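Transcriptional repressor PadR (Bacillus cereus, PDB 6JYI) probably acts as a DNA-binding transcriptional regulator of the PadR family, working as a dimer of two identical subunits. Local coordinates at residues V12-L17 against Y75-E80; L137-W142 against E151-V156. One frame throughout, in Å; residues are numbered along the deposited sequence.

Contact 1 (V12-L17 against Y75-E80); sequences VVLGLL and YFITDE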
loop_
_atom_site.group_PDB
_atom_site.type_symbol
_atom_site.label_atom_id
_atom_site.label_comp_id
_atom_site.label_asym_id
_atom_site.label_seq_id
_atom_site.Cartn_x
_atom_site.Cartn_y
_atom_site.Cartn_z
ATOM N N VAL A 12 10.716 -3.823 10.476
ATOM C CA VAL A 12 11.008 -4.580 9.280
ATOM C C VAL A 12 12.453 -5.087 9.337
ATOM O O VAL A 12 12.717 -6.280 9.111
ATOM C CB VAL A 12 10.819 -3.772 7.958
ATOM C CG1 VAL A 12 11.250 -4.608 6.790
ATOM C CG2 VAL A 12 9.363 -3.258 7.765
ATOM N N VAL A 13 13.376 -4.178 9.658
ATOM C CA VAL A 13 14.792 -4.512 9.753
ATOM C C VAL A 13 15.056 -5.456 10.899
ATOM O O VAL A 13 15.713 -6.468 10.717
ATOM C CB VAL A 13 15.663 -3.234 9.877
ATOM C CG1 VAL A 13 17.116 -3.595 10.161
ATOM C CG2 VAL A 13 15.513 -2.394 8.577
ATOM N N LEU A 14 14.521 -5.162 12.085
ATOM C CA LEU A 14 14.734 -6.062 13.249
ATOM C C LEU A 14 14.187 -7.425 12.995
ATOM O O LEU A 14 14.845 -8.457 13.294
ATOM C CB LEU A 14 14.128 -5.474 14.530
ATOM C CG LEU A 14 14.825 -4.187 14.986
ATOM C CD1 LEU A 14 14.010 -3.452 16.110
ATOM C CD2 LEU A 14 16.222 -4.509 15.513
ATOM N N GLY A 15 12.984 -7.487 12.429
ATOM C CA GLY A 15 12.458 -8.793 12.081
ATOM C C GLY A 15 13.295 -9.600 11.135
ATOM O O GLY A 15 13.450 -10.823 11.302
ATOM N N LEU A 16 13.848 -8.957 10.131
ATOM C CA LEU A 16 14.715 -9.656 9.195
ATOM C C LEU A 16 15.928 -10.259 9.901
ATOM O O LEU A 16 16.266 -11.442 9.716
ATOM C CB LEU A 16 15.167 -8.688 8.105
ATOM C CG LEU A 16 14.168 -8.417 6.985
ATOM C CD1 LEU A 16 14.768 -7.358 6.001
ATOM C CD2 LEU A 16 13.809 -9.718 6.245
ATOM N N LEU A 17 16.507 -9.475 10.804
ATOM C CA LEU A 17 17.700 -9.887 11.549
ATOM C C LEU A 17 17.431 -10.956 12.624
ATOM O O LEU A 17 18.337 -11.651 13.043
ATOM C CB LEU A 17 18.389 -8.646 12.142
ATOM C CG LEU A 17 18.957 -7.683 11.106
ATOM C CD1 LEU A 17 19.541 -6.387 11.753
ATOM C CD2 LEU A 17 20.022 -8.385 10.266
ATOM N N TYR A 75 25.246 -7.389 10.066
ATOM C CA TYR A 75 24.497 -6.849 11.185
ATOM C C TYR A 75 23.892 -7.964 11.964
ATOM O O TYR A 75 23.263 -8.863 11.396
ATOM C CB TYR A 75 23.365 -5.933 10.701
ATOM C CG TYR A 75 23.872 -4.742 9.943
ATOM C CD1 TYR A 75 24.219 -3.559 10.592
ATOM C CD2 TYR A 75 24.033 -4.804 8.563
ATOM C CE1 TYR A 75 24.724 -2.480 9.873
ATOM C CE2 TYR A 75 24.519 -3.720 7.834
ATOM C CZ TYR A 75 24.875 -2.573 8.485
ATOM O OH TYR A 75 25.360 -1.501 7.731
ATOM N N PHE A 76 24.000 -7.854 13.276
ATOM C CA PHE A 76 23.472 -8.824 14.197
ATOM C C PHE A 76 22.497 -8.089 15.131
ATOM O O PHE A 76 22.838 -7.048 15.698
ATOM C CB PHE A 76 24.615 -9.370 15.078
ATOM C CG PHE A 76 25.581 -10.299 14.377
ATOM C CD1 PHE A 76 26.527 -9.813 13.472
ATOM C CD2 PHE A 76 25.607 -11.668 14.691
ATOM C CE1 PHE A 76 27.444 -10.687 12.862
ATOM C CE2 PHE A 76 26.529 -12.534 14.083
ATOM C CZ PHE A 76 27.441 -12.052 13.184
ATOM N N ILE A 77 21.336 -8.667 15.365
ATOM C CA ILE A 77 20.410 -8.133 16.369
ATOM C C ILE A 77 20.897 -8.441 17.800
ATOM O O ILE A 77 21.491 -9.505 18.048
ATOM C CB ILE A 77 18.983 -8.691 16.126
ATOM C CG1 ILE A 77 17.918 -7.815 16.816
ATOM C CG2 ILE A 77 18.906 -10.185 16.481
ATOM C CD1 ILE A 77 16.489 -8.176 16.472
ATOM N N THR A 78 20.678 -7.499 18.720
ATOM C CA THR A 78 21.004 -7.696 20.124
ATOM C C THR A 78 19.730 -8.031 20.872
ATOM O O THR A 78 18.633 -7.924 20.319
ATOM C CB THR A 78 21.570 -6.394 20.772
ATOM O OG1 THR A 78 20.544 -5.391 20.764
ATOM C CG2 THR A 78 22.766 -5.895 20.021
ATOM N N ASP A 79 19.842 -8.330 22.158
ATOM C CA ASP A 79 18.649 -8.620 22.929
ATOM C C ASP A 79 17.734 -7.397 23.038
ATOM O O ASP A 79 16.497 -7.532 23.059
ATOM C CB ASP A 79 18.977 -9.266 24.297
ATOM C CG ASP A 79 19.358 -10.764 24.178
ATOM O OD1 ASP A 79 19.401 -11.336 23.060
ATOM O OD2 ASP A 79 19.600 -11.386 25.238
ATOM N N GLU A 80 18.305 -6.196 23.067
ATOM C CA GLU A 80 17.471 -5.003 23.066
ATOM C C GLU A 80 16.659 -4.886 21.779
ATOM O O GLU A 80 15.484 -4.495 21.802
ATOM C CB GLU A 80 18.315 -3.731 23.303
ATOM C CG GLU A 80 18.947 -3.696 24.688
ATOM C CD GLU A 80 17.904 -3.595 25.786
ATOM O OE1 GLU A 80 16.838 -3.016 25.518
ATOM O OE2 GLU A 80 18.134 -4.093 26.919
HETATM O O HOH W 1 20.881 -11.119 13.688
#

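Contact 2 (L137-W142 against E151-V156); sequences LKYEKW and EISLDV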
loop_
_atom_site.group_PDB
_atom_site.type_symbol
_atom_site.label_atom_id
_atom_site.label_comp_id
_atom_site.label_asym_id
_atom_site.label_seq_id
_atom_site.Cartn_x
_atom_site.Cartn_y
_atom_site.Cartn_z
ATOM N N LEU A 137 9.226 -17.141 -6.826
ATOM C CA LEU A 137 10.642 -17.509 -6.886
ATOM C C LEU A 137 11.486 -16.814 -5.791
ATOM O O LEU A 137 12.375 -17.417 -5.168
ATOM C CB LEU A 137 11.174 -17.181 -8.265
ATOM C CG LEU A 137 10.970 -18.270 -9.343
ATOM C CD1 LEU A 137 11.751 -17.879 -10.579
ATOM C CD2 LEU A 137 11.381 -19.670 -8.863
ATOM N N LYS A 138 11.173 -15.556 -5.526
ATOM C CA LYS A 138 11.867 -14.830 -4.461
ATOM C C LYS A 138 11.600 -15.392 -3.056
ATOM O O LYS A 138 12.488 -15.383 -2.226
ATOM C CB LYS A 138 11.512 -13.357 -4.538
ATOM C CG LYS A 138 11.925 -12.697 -5.864
ATOM C CD LYS A 138 13.353 -12.997 -6.237
ATOM C CE LYS A 138 13.860 -12.085 -7.335
ATOM N NZ LYS A 138 15.113 -12.634 -7.867
ATOM N N TYR A 139 10.396 -15.891 -2.784
ATOM C CA TYR A 139 10.134 -16.516 -1.467
ATOM C C TYR A 139 10.920 -17.822 -1.301
ATOM O O TYR A 139 11.382 -18.128 -0.224
ATOM C CB TYR A 139 8.637 -16.757 -1.244
ATOM C CG TYR A 139 7.893 -15.633 -0.580
ATOM C CD1 TYR A 139 7.685 -14.429 -1.233
ATOM C CD2 TYR A 139 7.378 -15.777 0.694
ATOM C CE1 TYR A 139 6.955 -13.414 -0.642
ATOM C CE2 TYR A 139 6.665 -14.750 1.309
ATOM C CZ TYR A 139 6.455 -13.578 0.629
ATOM O OH TYR A 139 5.748 -12.566 1.226
ATOM N N GLU A 140 11.113 -18.576 -2.381
ATOM C CA GLU A 140 11.933 -19.788 -2.322
ATOM C C GLU A 140 13.423 -19.485 -2.081
ATOM O O GLU A 140 14.125 -20.301 -1.490
ATOM C CB GLU A 140 11.743 -20.626 -3.601
ATOM C CG GLU A 140 10.280 -21.098 -3.774
ATOM C CD GLU A 140 10.022 -21.880 -5.073
ATOM O OE1 GLU A 140 10.809 -21.775 -6.051
ATOM O OE2 GLU A 140 8.983 -22.593 -5.097
ATOM N N LYS A 141 13.898 -18.337 -2.568
ATOM C CA LYS A 141 15.250 -17.854 -2.307
ATOM C C LYS A 141 15.408 -17.370 -0.848
ATOM O O LYS A 141 16.348 -17.751 -0.153
ATOM C CB LYS A 141 15.593 -16.713 -3.282
ATOM C CG LYS A 141 16.971 -16.054 -3.043
ATOM C CD LYS A 141 17.290 -14.953 -4.096
ATOM C CE LYS A 141 18.673 -14.327 -3.850
ATOM N NZ LYS A 141 18.896 -13.075 -4.640
ATOM N N TRP A 142 14.480 -16.545 -0.379
ATOM C CA TRP A 142 14.623 -15.913 0.952
ATOM C C TRP A 142 14.081 -16.713 2.126
ATOM O O TRP A 142 14.588 -16.557 3.248
ATOM C CB TRP A 142 14.028 -14.499 0.968
ATOM C CG TRP A 142 14.890 -13.573 0.176
ATOM C CD1 TRP A 142 14.577 -12.979 -1.016
ATOM C CD2 TRP A 142 16.245 -13.179 0.478
ATOM N NE1 TRP A 142 15.621 -12.229 -1.459
ATOM C CE2 TRP A 142 16.672 -12.341 -0.575
ATOM C CE3 TRP A 142 17.118 -13.435 1.534
ATOM C CZ2 TRP A 142 17.934 -11.742 -0.592
ATOM C CZ3 TRP A 142 18.396 -12.851 1.504
ATOM C CH2 TRP A 142 18.779 -12.010 0.451
ATOM N N GLU A 151 3.856 -18.495 4.418
ATOM C CA GLU A 151 3.270 -18.631 3.112
ATOM C C GLU A 151 2.006 -17.754 2.959
ATOM O O GLU A 151 1.653 -17.388 1.839
ATOM C CB GLU A 151 2.956 -20.110 2.836
ATOM C CG GLU A 151 2.299 -20.403 1.513
ATOM C CD GLU A 151 3.268 -20.594 0.356
ATOM O OE1 GLU A 151 4.452 -20.880 0.625
ATOM O OE2 GLU A 151 2.807 -20.505 -0.828
ATOM N N ILE A 152 1.322 -17.413 4.075
ATOM C CA ILE A 152 0.119 -16.547 3.966
ATOM C C ILE A 152 0.460 -15.209 3.289
ATOM O O ILE A 152 -0.275 -14.771 2.400
ATOM C CB ILE A 152 -0.594 -16.337 5.322
ATOM C CG1 ILE A 152 -1.016 -17.685 5.896
ATOM C CG2 ILE A 152 -1.826 -15.356 5.196
ATOM C CD1 ILE A 152 -1.589 -17.636 7.318
ATOM N N SER A 153 1.577 -14.586 3.645
ATOM C CA SER A 153 1.932 -13.289 3.025
ATOM C C SER A 153 2.062 -13.407 1.528
ATOM O O SER A 153 1.552 -12.570 0.792
ATOM C CB SER A 153 3.194 -12.620 3.649
ATOM O OG SER A 153 4.374 -13.364 3.482
ATOM N N LEU A 154 2.734 -14.461 1.062
ATOM C CA LEU A 154 2.838 -14.732 -0.364
ATOM C C LEU A 154 1.499 -14.962 -1.017
ATOM O O LEU A 154 1.180 -14.333 -2.051
ATOM C CB LEU A 154 3.726 -15.962 -0.612
ATOM C CG LEU A 154 3.871 -16.517 -2.015
ATOM C CD1 LEU A 154 4.438 -15.444 -2.970
ATOM C CD2 LEU A 154 4.743 -17.825 -1.992
ATOM N N ASP A 155 0.733 -15.900 -0.469
ATOM C CA ASP A 155 -0.507 -16.330 -1.133
ATOM C C ASP A 155 -1.556 -15.219 -1.129
ATOM O O ASP A 155 -2.320 -15.091 -2.070
ATOM C CB ASP A 155 -1.082 -17.555 -0.464
ATOM C CG ASP A 155 -0.209 -18.783 -0.659
ATOM O OD1 ASP A 155 0.848 -18.663 -1.310
ATOM O OD2 ASP A 155 -0.597 -19.847 -0.157
ATOM N N VAL A 156 -1.595 -14.421 -0.075
ATOM C CA VAL A 156 -2.528 -13.288 -0.061
ATOM C C VAL A 156 -2.151 -12.278 -1.143
ATOM O O VAL A 156 -3.013 -11.794 -1.923
ATOM C CB VAL A 156 -2.651 -12.671 1.341
ATOM C CG1 VAL A 156 -3.512 -11.406 1.338
ATOM C CG2 VAL A 156 -3.274 -13.695 2.295
#

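Contact 1 (V12-L17 against Y75-E80)
The carbonyl oxygen of L17 meets the strand through a water, which donates to L17 O at 2.7 Å and accepts from I77 N at 3.0 Å. This bridge joins helix 8-19 to strand 72-77, the second strand of the two-stranded wing in a winged helix-turn-helix domain, the fold of the PadR family. Helix and strand run almost perpendicular, at 91°, and L17 and I77 are the residues whose backbones come nearest. Apart from the water, the segments meet through aliphatic carbons, two of which also touch backbone carbonyl oxygens. The two beta carbons face each other, L17 CB lying 4.0 Å from I77 CB. The two methyls of L17 reach Y75 instead: L17 CD1 rests on Y75 CB, while L17 CD2 packs against Y75 O at 3.5 Å. The ring of Y75 leads away towards Y47 and E54 of helix 46-55. I59 of the neighbouring strand touches both L14 and L17, so the helix packs on both strands of the wing. I77 CG1 is anti to the backbone N (chi1 -160°), which sends the ethyl arm in across the helix, at about a right angle to the L14 side chain. At its end, I77 CD1 sits 3.8 Å from L14 CD2 and 3.6 Å from L14 O.

Contact 2 (L137-W142 against E151-V156)
A helical hairpin in the C-terminal part of the chain is made by the end of helix 114-142 and the beginning of helix 148-175, and in it Y139 makes the contact between these two segments. The Y139 side chain sets out toward the second helix and meets two consecutive residues there, L154 over a ring face and S153 at the ring edge. The beta carbon of L154 stands 3.8 Å from the centroid of the Y139 ring and 13° off its normal, a CH-pi contact centred on the face. With CG anti to the backbone N (chi1 174°), the rest of L154 runs back towards the root of the tyrosine, so that L154 and Y139 lie alongside each other, head to tail. Its methyls then divide: L154 CD1 lies 3.8 Å from Y139 CD1, whereas CD2 turns to the CB and CG of the tyrosine. F38 and I146 also touch Y139, adding to its apolar surroundings. The buried phenol is satisfied by S153, whose OG is hydrogen-bonded to Y139 OH and also to E150 O, one turn back on its own helix, a bond that would help fix the serine hydroxyl. The S153 side chain also packs on Y107 of the second subunit, so this face of helix 148-175 is part of the dimer interface. Lying in the plane of the ring, S153 OG is 2.8 Å from Y139 OH and 3.4 Å from Y139 CE2.

Overall arrangement
The contacts follow one another along the chain, both segments of contact 1 preceding those of contact 2, and their centres lie 21 Å apart, with about 7 Å between nearest atoms. Contact 1 joins the first helix of the winged helix-turn-helix domain to its wing; contact 2 joins the two long C-terminal helices. They share no helix or strand, but helix 24-35 lies against both: V12 and L16 of one contact and K138 and W142 of the other all pack on it, L16 and W142 sharing V30, and W142 NE1 is hydrogen-bonded to D33. Each also touches the second subunit, V12 at M104 and I152 at L168. The probable DNA-binding domain is thus tied to a helical hairpin whose second helix, 148-175, takes part in the dimer interface.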